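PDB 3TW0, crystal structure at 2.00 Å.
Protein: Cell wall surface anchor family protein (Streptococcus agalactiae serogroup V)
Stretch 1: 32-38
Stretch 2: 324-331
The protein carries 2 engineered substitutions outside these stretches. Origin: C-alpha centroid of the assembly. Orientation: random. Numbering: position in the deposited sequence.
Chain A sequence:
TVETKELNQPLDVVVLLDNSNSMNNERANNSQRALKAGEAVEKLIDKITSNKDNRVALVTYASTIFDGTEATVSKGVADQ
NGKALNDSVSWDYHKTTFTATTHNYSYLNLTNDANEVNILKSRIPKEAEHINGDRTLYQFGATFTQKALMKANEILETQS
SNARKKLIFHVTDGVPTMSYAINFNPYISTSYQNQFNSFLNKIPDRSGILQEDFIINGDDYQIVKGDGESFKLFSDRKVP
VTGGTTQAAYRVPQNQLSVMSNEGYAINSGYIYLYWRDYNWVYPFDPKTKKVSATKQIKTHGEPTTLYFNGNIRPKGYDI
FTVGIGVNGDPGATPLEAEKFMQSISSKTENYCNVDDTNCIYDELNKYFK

Stretch 1 32-38: QRALKAG
Stretch 2, residues 324-331: GIGVNGDP

An arginine at the start of a helix can bind an irregular loop by offering its guanidinium to backbone carbonyls, and the contact between residues 32-38 and 324-331 of this streptococcal cell wall surface anchor family protein is a compact example. Although touching residues are at least 288 positions apart in sequence, the two stretches bury 322 Å² between them, most of it on R33 and I325, whose CA atoms set the register at 5.9 Å.

The first stretch is a helix from R33 onward, preceded by Q32 at the N-cap position with positive phi (52/47). Helical phi/psi run from -54/-55 at R33 to -60/-39 at G38. Its first turns are closed by K36 N to Q32 O at 3.0 Å, A37 N to R33 O at 2.8 Å and G38 N to A34 O at 2.9 Å. Q32 and A34 direct their CA-to-CB bonds away from the loop, whereas those of R33 and A37 point sideways and that of K36 toward it.

The CA-to-CB bond of R33 points sideways, but its chain is almost fully extended after the first torsion: chi1 is m (-81°), chi2 and chi3 are t (180° and 178°), and chi4 is 146°. This conformation carries the guanidinium to a group of oxygens on the loop. G326 O lies near the guanidinium plane, at its edge, where it accepts from both R33 NE (2.9 Å) and R33 NH2 (2.5 Å, notably short), so that one carbonyl is held in a fork. R33 NE also makes a weak hydrogen bond to I325 O at 3.5 Å, and R33 NH2 a weak one to N328 OD1 at 3.0 Å.

The loop presents these acceptors as follows. I325 is extended (-118/122), G326 turns through positive phi (45/63), which by itself favours glycine, and V327 (-85/116; chi1 t) has its CA-to-CB bond pointing away from the helix. A CB on G326 would also sit tightly, 3.4 Å from R33 CG. N328 (-139/-3) adopts chi1 p (76°) with chi2 at 3°, bringing its end nearer the arginine than its sideways CA-to-CB bond suggests. Its OD1 serves two donors, since D330 N also binds N328 OD1 at 2.9 Å across G329, whose backbone angles (91/9) call for glycine. The CA-to-CB bond of D330 (-72/127; chi1 t, chi2 37°) points toward the helix, yet R33 NH1 and D330 OD2 remain 4.5 Å apart, beyond a salt bridge; each is hydrogen-bonded elsewhere in the structure. A cis peptide then leads into P331.

The apolar packing centres on I325. Its CA-to-CB bond points toward the helix, with chi1 m (-59°) and chi2 at -135°, between wells. CD1 thereby reaches the helix backbone, 3.3 Å from A37 N, and packs 3.7 Å from A37 CB. I325 CG2 lies 4.0 Å from R33 CG and also 4.0 Å from K36 CE, touching the aliphatic parts of both longer chains. K36 itself follows m and t at chi1 and chi2 before off-well chi3 (18°) and chi4 (131°).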

ATOM      1  N   GLN A  32     -16.669  10.256   4.236  1.00 28.63           N
ATOM      2  CA  GLN A  32     -17.324   8.961   3.932  1.00 27.34           C
ATOM      3  C   GLN A  32     -16.638   8.193   2.809  1.00 26.00           C
ATOM      4  O   GLN A  32     -17.277   7.670   1.888  1.00 24.96           O
ATOM      5  CB  GLN A  32     -18.814   9.136   3.663  1.00 27.63           C
ATOM      6  CG  GLN A  32     -19.602   9.695   4.856  1.00 30.00           C
ATOM      7  CD  GLN A  32     -21.088   9.923   4.538  1.00 31.39           C
ATOM      8  OE1 GLN A  32     -21.958   9.407   5.227  1.00 30.61           O
ATOM      9  NE2 GLN A  32     -21.371  10.699   3.497  1.00 31.71           N
ATOM     10  N   ARG A  33     -15.315   8.125   2.915  1.00 24.72           N
ATOM     11  CA  ARG A  33     -14.492   7.507   1.891  1.00 23.21           C
ATOM     12  C   ARG A  33     -14.934   6.081   1.558  1.00 22.51           C
ATOM     13  O   ARG A  33     -15.247   5.791   0.410  1.00 21.94           O
ATOM     14  CB  ARG A  33     -13.023   7.576   2.289  1.00 23.53           C
ATOM     15  CG  ARG A  33     -12.382   8.917   1.998  1.00 21.94           C
ATOM     16  CD  ARG A  33     -10.972   8.884   2.424  1.00 22.19           C
ATOM     17  NE  ARG A  33     -10.301  10.134   2.129  1.00 22.58           N
ATOM     18  CZ  ARG A  33      -9.339  10.668   2.872  1.00 22.86           C
ATOM     19  NH1 ARG A  33      -8.943  10.055   3.982  1.00 19.39           N
ATOM     20  NH2 ARG A  33      -8.777  11.828   2.499  1.00 21.62           N
ATOM     21  N   ALA A  34     -15.027   5.216   2.562  1.00 22.05           N
ATOM     22  CA  ALA A  34     -15.314   3.799   2.301  1.00 21.58           C
ATOM     23  C   ALA A  34     -16.716   3.564   1.774  1.00 21.40           C
ATOM     24  O   ALA A  34     -16.916   2.739   0.878  1.00 20.67           O
ATOM     25  CB  ALA A  34     -15.082   2.975   3.512  1.00 20.67           C
ATOM     26  N   LEU A  35     -17.686   4.263   2.355  1.00 21.72           N
ATOM     27  CA  LEU A  35     -19.080   4.134   1.908  1.00 21.91           C
ATOM     28  C   LEU A  35     -19.148   4.509   0.427  1.00 21.79           C
ATOM     29  O   LEU A  35     -19.730   3.776  -0.382  1.00 21.56           O
ATOM     30  CB  LEU A  35     -20.026   5.016   2.742  1.00 21.75           C
ATOM     31  CG  LEU A  35     -21.476   5.297   2.262  1.00 23.12           C
ATOM     32  CD1 LEU A  35     -22.350   4.060   2.158  1.00 22.52           C
ATOM     33  CD2 LEU A  35     -22.157   6.346   3.144  1.00 22.99           C
ATOM     34  N   LYS A  36     -18.531   5.634   0.085  1.00 21.84           N
ATOM     35  CA  LYS A  36     -18.585   6.166  -1.277  1.00 22.19           C
ATOM     36  C   LYS A  36     -17.815   5.293  -2.261  1.00 21.57           C
ATOM     37  O   LYS A  36     -18.257   5.087  -3.398  1.00 21.19           O
ATOM     38  CB  LYS A  36     -18.135   7.636  -1.291  1.00 22.25           C
ATOM     39  CG  LYS A  36     -19.161   8.600  -0.587  1.00 24.89           C
ATOM     40  CD  LYS A  36     -18.700  10.065  -0.447  1.00 27.92           C
ATOM     41  CE  LYS A  36     -17.538  10.407  -1.398  1.00 33.56           C
ATOM     42  NZ  LYS A  36     -17.759  11.665  -2.188  1.00 37.97           N
ATOM     43  N   ALA A  37     -16.671   4.771  -1.815  1.00 21.54           N
ATOM     44  CA  ALA A  37     -15.888   3.828  -2.616  1.00 20.75           C
ATOM     45  C   ALA A  37     -16.683   2.537  -2.883  1.00 20.39           C
ATOM     46  O   ALA A  37     -16.761   2.068  -4.013  1.00 20.41           O
ATOM     47  CB  ALA A  37     -14.556   3.537  -1.930  1.00 20.77           C
ATOM     48  N   GLY A  38     -17.307   1.986  -1.850  1.00 19.84           N
ATOM     49  CA  GLY A  38     -18.135   0.811  -2.007  1.00 19.82           C
ATOM     50  C   GLY A  38     -19.307   1.009  -2.958  1.00 20.75           C
ATOM     51  O   GLY A  38     -19.632   0.110  -3.757  1.00 19.88           O
ATOM     52  N   GLY A 324     -10.588   8.710  -7.572  1.00 19.64           N
ATOM     53  CA  GLY A 324     -10.189   9.338  -6.317  1.00 21.19           C
ATOM     54  C   GLY A 324     -11.326   9.661  -5.376  1.00 21.80           C
ATOM     55  O   GLY A 324     -12.308  10.295  -5.743  1.00 21.58           O
ATOM     56  N   ILE A 325     -11.204   9.240  -4.139  1.00 22.74           N
ATOM     57  CA  ILE A 325     -12.278   9.505  -3.193  1.00 23.95           C
ATOM     58  C   ILE A 325     -11.820  10.373  -2.031  1.00 23.79           C
ATOM     59  O   ILE A 325     -10.911   9.997  -1.297  1.00 24.26           O
ATOM     60  CB  ILE A 325     -12.906   8.191  -2.679  1.00 25.07           C
ATOM     61  CG1 ILE A 325     -13.469   7.386  -3.861  1.00 25.53           C
ATOM     62  CG2 ILE A 325     -13.982   8.487  -1.601  1.00 26.19           C
ATOM     63  CD1 ILE A 325     -14.801   6.827  -3.622  1.00 25.97           C
ATOM     64  N   GLY A 326     -12.474  11.518  -1.862  1.00 23.46           N
ATOM     65  CA  GLY A 326     -12.166  12.475  -0.792  1.00 23.72           C
ATOM     66  C   GLY A 326     -10.674  12.718  -0.622  1.00 24.28           C
ATOM     67  O   GLY A 326     -10.117  12.427   0.438  1.00 24.45           O
ATOM     68  N   VAL A 327     -10.039  13.256  -1.662  1.00 24.05           N
ATOM     69  CA  VAL A 327      -8.566  13.250  -1.794  1.00 25.05           C
ATOM     70  C   VAL A 327      -7.928  14.422  -1.045  1.00 25.84           C
ATOM     71  O   VAL A 327      -8.159  15.593  -1.400  1.00 25.70           O
ATOM     72  CB  VAL A 327      -8.143  13.302  -3.309  1.00 24.91           C
ATOM     73  CG1 VAL A 327      -6.604  13.309  -3.493  1.00 24.09           C
ATOM     74  CG2 VAL A 327      -8.771  12.138  -4.094  1.00 24.39           C
ATOM     75  N   ASN A 328      -7.124  14.117  -0.025  1.00 26.00           N
ATOM     76  CA  ASN A 328      -6.381  15.173   0.689  1.00 26.39           C
ATOM     77  C   ASN A 328      -4.939  14.823   1.059  1.00 26.30           C
ATOM     78  O   ASN A 328      -4.257  15.659   1.619  1.00 26.76           O
ATOM     79  CB  ASN A 328      -7.146  15.662   1.943  1.00 26.34           C
ATOM     80  CG  ASN A 328      -7.068  14.670   3.111  1.00 27.94           C
ATOM     81  OD1 ASN A 328      -6.395  13.644   3.024  1.00 27.68           O
ATOM     82  ND2 ASN A 328      -7.782  14.961   4.194  1.00 26.45           N
ATOM     83  N   GLY A 329      -4.484  13.597   0.783  1.00 26.48           N
ATOM     84  CA  GLY A 329      -3.106  13.204   1.131  1.00 26.46           C
ATOM     85  C   GLY A 329      -2.842  12.556   2.493  1.00 27.04           C
ATOM     86  O   GLY A 329      -1.676  12.330   2.848  1.00 27.47           O
ATOM     87  N   ASP A 330      -3.899  12.201   3.233  1.00 26.73           N
ATOM     88  CA  ASP A 330      -3.732  11.536   4.540  1.00 26.76           C
ATOM     89  C   ASP A 330      -3.256  10.071   4.388  1.00 25.18           C
ATOM     90  O   ASP A 330      -3.863   9.312   3.636  1.00 24.58           O
ATOM     91  CB  ASP A 330      -5.035  11.627   5.359  1.00 27.57           C
ATOM     92  CG  ASP A 330      -4.908  11.078   6.809  1.00 32.37           C
ATOM     93  OD1 ASP A 330      -3.854  11.240   7.477  1.00 37.35           O
ATOM     94  OD2 ASP A 330      -5.903  10.495   7.310  1.00 40.04           O
ATOM     95  N   PRO A 331      -2.152   9.689   5.074  1.00 24.15           N
ATOM     96  CA  PRO A 331      -1.186  10.527   5.844  1.00 23.39           C
ATOM     97  C   PRO A 331       0.117  10.891   5.089  1.00 22.74           C
ATOM     98  O   PRO A 331       0.673  10.051   4.369  1.00 21.85           O
ATOM     99  CB  PRO A 331      -0.819   9.609   7.007  1.00 23.63           C
ATOM    100  CG  PRO A 331      -0.779   8.225   6.329  1.00 22.38           C
ATOM    101  CD  PRO A 331      -1.876   8.250   5.270  1.00 23.68           C
TER